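Local coordinates for protein tautomerase (Bordetella trematum, PDB 6VVR) that belongs to the tautomerase family and adopts the beta-alpha-beta fold of that superfamily, assembling as a trimer of identical chains, at residues P1-P13 with A58-R71. Numbering follows the deposited sequence.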
loop_
_atom_site.group_PDB
_atom_site.type_symbol
_atom_site.label_atom_id
_atom_site.label_comp_id
_atom_site.label_asym_id
_atom_site.label_seq_id
_atom_site.Cartn_x
_atom_site.Cartn_y
_atom_site.Cartn_z
ATOM N N PRO A 1 -11.739 3.128 -8.697
ATOM C CA PRO A 1 -10.440 3.263 -8.022
ATOM C C PRO A 1 -10.507 2.838 -6.562
ATOM O O PRO A 1 -11.542 3.021 -5.919
ATOM C CB PRO A 1 -10.148 4.761 -8.134
ATOM C CG PRO A 1 -10.844 5.165 -9.413
ATOM C CD PRO A 1 -12.131 4.378 -9.379
ATOM N N LEU A 2 -9.414 2.284 -6.051
ATOM C CA LEU A 2 -9.337 1.788 -4.685
ATOM C C LEU A 2 -8.391 2.689 -3.908
ATOM O O LEU A 2 -7.194 2.743 -4.208
ATOM C CB LEU A 2 -8.870 0.332 -4.660
ATOM C CG LEU A 2 -9.713 -0.562 -5.587
ATOM C CD1 LEU A 2 -9.260 -1.990 -5.513
ATOM C CD2 LEU A 2 -11.193 -0.463 -5.250
ATOM N N LEU A 3 -8.930 3.404 -2.926
ATOM C CA LEU A 3 -8.173 4.389 -2.165
ATOM C C LEU A 3 -7.858 3.856 -0.779
ATOM O O LEU A 3 -8.737 3.311 -0.104
ATOM C CB LEU A 3 -8.947 5.701 -2.035
ATOM C CG LEU A 3 -8.958 6.672 -3.217
ATOM C CD1 LEU A 3 -9.619 6.063 -4.452
ATOM C CD2 LEU A 3 -9.655 7.961 -2.817
ATOM N N ASN A 4 -6.620 4.030 -0.340
ATOM C CA ASN A 4 -6.314 3.859 1.070
ATOM C C ASN A 4 -5.677 5.145 1.561
ATOM O O ASN A 4 -4.742 5.666 0.936
ATOM C CB ASN A 4 -5.444 2.624 1.342
ATOM C CG ASN A 4 -4.227 2.546 0.472
ATOM O OD1 ASN A 4 -3.125 2.904 0.899
ATOM N ND2 ASN A 4 -4.398 2.032 -0.738
ATOM N N VAL A 5 -6.225 5.668 2.655
ATOM C CA VAL A 5 -5.998 7.033 3.103
ATOM C C VAL A 5 -5.368 6.994 4.483
ATOM O O VAL A 5 -5.775 6.204 5.343
ATOM C CB VAL A 5 -7.318 7.826 3.138
ATOM C CG1 VAL A 5 -7.045 9.294 3.453
ATOM C CG2 VAL A 5 -8.033 7.660 1.821
ATOM N N HIS A 6 -4.397 7.870 4.701
ATOM C CA HIS A 6 -3.535 7.816 5.872
ATOM C C HIS A 6 -3.467 9.218 6.449
ATOM O O HIS A 6 -3.012 10.135 5.765
ATOM C CB HIS A 6 -2.148 7.301 5.471
ATOM C CG HIS A 6 -2.200 6.004 4.723
ATOM N ND1 HIS A 6 -2.026 4.784 5.341
ATOM C CD2 HIS A 6 -2.451 5.733 3.418
ATOM C CE1 HIS A 6 -2.145 3.818 4.446
ATOM N NE2 HIS A 6 -2.406 4.367 3.272
ATOM N N ILE A 7 -3.973 9.398 7.671
ATOM C CA ILE A 7 -4.106 10.723 8.266
ATOM C C ILE A 7 -3.584 10.677 9.694
ATOM O O ILE A 7 -3.398 9.613 10.283
ATOM C CB ILE A 7 -5.557 11.251 8.243
ATOM C CG1 ILE A 7 -6.469 10.372 9.085
ATOM C CG2 ILE A 7 -6.074 11.336 6.815
ATOM C CD1 ILE A 7 -7.871 10.950 9.254
ATOM N N MET A 8 -3.338 11.860 10.242
ATOM C CA MET A 8 -2.902 11.963 11.622
ATOM C C MET A 8 -4.079 11.707 12.554
ATOM O O MET A 8 -5.228 12.042 12.242
ATOM C CB MET A 8 -2.315 13.350 11.902
ATOM C CG MET A 8 -1.181 13.756 10.971
ATOM S SD MET A 8 0.079 12.477 10.891
ATOM C CE MET A 8 0.694 12.465 12.569
ATOM N N GLN A 9 -3.785 11.095 13.698
ATOM C CA GLN A 9 -4.752 11.036 14.787
ATOM C C GLN A 9 -5.201 12.443 15.162
ATOM O O GLN A 9 -4.450 13.411 15.039
ATOM C CB GLN A 9 -4.138 10.365 16.020
ATOM C CG GLN A 9 -4.011 8.857 15.955
ATOM C CD GLN A 9 -3.411 8.286 17.230
ATOM O OE1 GLN A 9 -3.147 9.018 18.185
ATOM N NE2 GLN A 9 -3.183 6.978 17.245
ATOM N N GLY A 10 -6.433 12.555 15.637
ATOM C CA GLY A 10 -6.908 13.805 16.195
ATOM C C GLY A 10 -8.139 14.384 15.544
ATOM O O GLY A 10 -8.724 15.324 16.105
ATOM N N HIS A 11 -8.565 13.892 14.388
ATOM C CA HIS A 11 -9.779 14.398 13.767
ATOM C C HIS A 11 -10.983 13.629 14.299
ATOM O O HIS A 11 -10.865 12.472 14.713
ATOM C CB HIS A 11 -9.689 14.294 12.243
ATOM C CG HIS A 11 -8.577 15.109 11.654
ATOM N ND1 HIS A 11 -8.706 16.453 11.376
ATOM C CD2 HIS A 11 -7.311 14.772 11.305
ATOM C CE1 HIS A 11 -7.571 16.907 10.871
ATOM N NE2 HIS A 11 -6.709 15.909 10.818
ATOM N N THR A 12 -12.144 14.290 14.309
ATOM C CA THR A 12 -13.320 13.638 14.876
ATOM C C THR A 12 -13.892 12.606 13.910
ATOM O O THR A 12 -13.698 12.706 12.693
ATOM C CB THR A 12 -14.412 14.654 15.208
ATOM O OG1 THR A 12 -14.821 15.318 14.005
ATOM C CG2 THR A 12 -13.933 15.670 16.245
ATOM N N PRO A 13 -14.613 11.609 14.438
ATOM C CA PRO A 13 -15.327 10.670 13.554
ATOM C C PRO A 13 -16.185 11.358 12.511
ATOM O O PRO A 13 -16.252 10.893 11.365
ATOM C CB PRO A 13 -16.175 9.857 14.539
ATOM C CG PRO A 13 -15.383 9.861 15.801
ATOM C CD PRO A 13 -14.646 11.180 15.847
ATOM N N ALA A 58 5.734 15.604 12.349
ATOM C CA ALA A 58 5.158 16.605 11.465
ATOM C C ALA A 58 3.885 16.062 10.831
ATOM O O ALA A 58 3.744 14.860 10.590
ATOM C CB ALA A 58 6.161 17.014 10.386
ATOM N N ALA A 59 2.943 16.954 10.571
ATOM C CA ALA A 59 1.654 16.519 10.055
ATOM C C ALA A 59 1.771 16.083 8.598
ATOM O O ALA A 59 2.563 16.632 7.825
ATOM C CB ALA A 59 0.622 17.638 10.197
ATOM N N MET A 60 0.989 15.068 8.235
ATOM C CA MET A 60 0.893 14.623 6.854
ATOM C C MET A 60 -0.481 14.010 6.628
ATOM O O MET A 60 -1.169 13.593 7.566
ATOM C CB MET A 60 1.991 13.607 6.490
ATOM C CG MET A 60 1.896 12.261 7.187
ATOM S SD MET A 60 0.804 11.111 6.301
ATOM C CE MET A 60 0.012 10.289 7.694
ATOM N N ALA A 61 -0.874 13.977 5.362
ATOM C CA ALA A 61 -1.947 13.119 4.899
ATOM C C ALA A 61 -1.489 12.501 3.593
ATOM O O ALA A 61 -0.716 13.104 2.840
ATOM C CB ALA A 61 -3.274 13.870 4.704
ATOM N N LEU A 62 -1.947 11.282 3.344
ATOM C CA LEU A 62 -1.532 10.534 2.166
ATOM C C LEU A 62 -2.730 9.794 1.596
ATOM O O LEU A 62 -3.417 9.078 2.330
ATOM C CB LEU A 62 -0.419 9.543 2.516
ATOM C CG LEU A 62 0.002 8.622 1.371
ATOM C CD1 LEU A 62 0.693 9.423 0.249
ATOM C CD2 LEU A 62 0.899 7.506 1.896
ATOM N N VAL A 63 -2.985 9.972 0.299
ATOM C CA VAL A 63 -4.018 9.225 -0.416
ATOM C C VAL A 63 -3.322 8.368 -1.465
ATOM O O VAL A 63 -2.727 8.898 -2.409
ATOM C CB VAL A 63 -5.066 10.153 -1.062
ATOM C CG1 VAL A 63 -6.165 9.331 -1.741
ATOM C CG2 VAL A 63 -5.682 11.110 -0.026
ATOM N N ASN A 64 -3.389 7.050 -1.300
ATOM C CA ASN A 64 -2.908 6.105 -2.296
ATOM C C ASN A 64 -4.079 5.603 -3.126
ATOM O O ASN A 64 -5.083 5.142 -2.568
ATOM C CB ASN A 64 -2.211 4.920 -1.627
ATOM C CG ASN A 64 -0.941 5.321 -0.911
ATOM O OD1 ASN A 64 -0.241 6.242 -1.330
ATOM N ND2 ASN A 64 -0.635 4.623 0.179
ATOM N N VAL A 65 -3.940 5.667 -4.452
ATOM C CA VAL A 65 -5.002 5.301 -5.388
ATOM C C VAL A 65 -4.484 4.200 -6.299
ATOM O O VAL A 65 -3.541 4.421 -7.072
ATOM C CB VAL A 65 -5.466 6.495 -6.234
ATOM C CG1 VAL A 65 -6.648 6.078 -7.118
ATOM C CG2 VAL A 65 -5.796 7.699 -5.360
ATOM N N ASP A 66 -5.090 3.018 -6.210
ATOM C CA ASP A 66 -4.880 1.972 -7.197
ATOM C C ASP A 66 -6.040 2.051 -8.176
ATOM O O ASP A 66 -7.202 1.902 -7.777
ATOM C CB ASP A 66 -4.806 0.590 -6.543
ATOM C CG ASP A 66 -3.586 0.433 -5.661
ATOM O OD1 ASP A 66 -2.487 0.860 -6.062
ATOM O OD2 ASP A 66 -3.723 -0.105 -4.556
ATOM N N LEU A 67 -5.740 2.343 -9.435
ATOM C CA LEU A 67 -6.792 2.532 -10.421
ATOM C C LEU A 67 -6.412 1.885 -11.745
ATOM O O LEU A 67 -5.236 1.707 -12.068
ATOM C CB LEU A 67 -7.117 4.018 -10.635
ATOM C CG LEU A 67 -6.221 4.838 -11.563
ATOM C CD1 LEU A 67 -6.856 6.189 -11.850
ATOM C CD2 LEU A 67 -4.839 5.005 -10.944
ATOM N N ILE A 68 -7.443 1.520 -12.503
ATOM C CA ILE A 68 -7.231 0.892 -13.795
ATOM C C ILE A 68 -6.472 1.837 -14.715
ATOM O O ILE A 68 -6.801 3.024 -14.834
ATOM C CB ILE A 68 -8.577 0.468 -14.396
ATOM C CG1 ILE A 68 -9.197 -0.630 -13.536
ATOM C CG2 ILE A 68 -8.382 -0.029 -15.822
ATOM C CD1 ILE A 68 -10.690 -0.833 -13.798
ATOM N N ALA A 69 -5.448 1.302 -15.376
ATOM C CA ALA A 69 -4.635 2.076 -16.298
ATOM C C ALA A 69 -5.477 2.579 -17.467
ATOM O O ALA A 69 -6.561 2.063 -17.758
ATOM C CB ALA A 69 -3.479 1.228 -16.829
ATOM N N GLY A 70 -4.963 3.604 -18.138
ATOM C CA GLY A 70 -5.598 4.143 -19.326
ATOM C C GLY A 70 -6.119 5.559 -19.198
ATOM O O GLY A 70 -6.536 6.137 -20.209
ATOM N N ARG A 71 -6.142 6.135 -18.002
ATOM C CA ARG A 71 -6.600 7.511 -17.881
ATOM C C ARG A 71 -5.554 8.437 -18.484
ATOM O O ARG A 71 -4.350 8.201 -18.361
ATOM C CB ARG A 71 -6.864 7.870 -16.416
ATOM C CG ARG A 71 -8.314 7.654 -15.966
ATOM C CD ARG A 71 -8.562 6.214 -15.534
ATOM N NE ARG A 71 -9.904 6.026 -14.975
ATOM C CZ ARG A 71 -10.245 5.013 -14.178
ATOM N NH1 ARG A 71 -9.341 4.105 -13.839
ATOM N NH2 ARG A 71 -11.484 4.913 -13.696
HETATM O O HOH W 1 -3.746 14.202 8.508
#
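His-6 and Asn-64 meet over the central strand pair of a tautomerase-type fold, in which two beta-alpha-beta units share one sheet. Strands 2-8 and 61-68, one from each unit, run antiparallel at its middle, showing how a doubled unit can be joined by main-chain bonds while its two faces take different tasks. The backbone bonds pair Leu-2 with Asp-66, Asn-4 with Asn-64 and His-6 with Leu-62.

On the face that carries Asn-4, His-6 and Asn-64, Asn-4 OD1 is gripped twice. Asn-64 ND2 donates across the strands to Asn-4 OD1 at 3.1 Å, tilted out of the plane of that side-chain carbonyl. His-6 NE2 reaches Asn-4 OD1 at 2.9 Å, nearly straight, in the plane and on a lone pair. Asn-4 CG sits between its backbone N and carbonyl carbon (chi1 50°), which sets Asn-4 OD1 against Asn-64 CB. Tyr-45 OH bonds His-6 ND1, so both ring nitrogens are held and the imidazole's rotation is fixed; Ile-41 of the second subunit packs against the His-6 side chain.

The opposite face is apolar: Leu-3 CD2 packs on Val-63 CG1, and Leu-3 CG lies beside Val-65 CG2; helix 13-31 covers Val-5, helix 73-91 both valines. At the end of strand 2-8, the bent side chain of Met-8 lays CG against Met-60 O at 3.4 Å. Beside them a water accepts from Met-8 N at 2.9 Å and donates to Met-60 O at 2.8 Å.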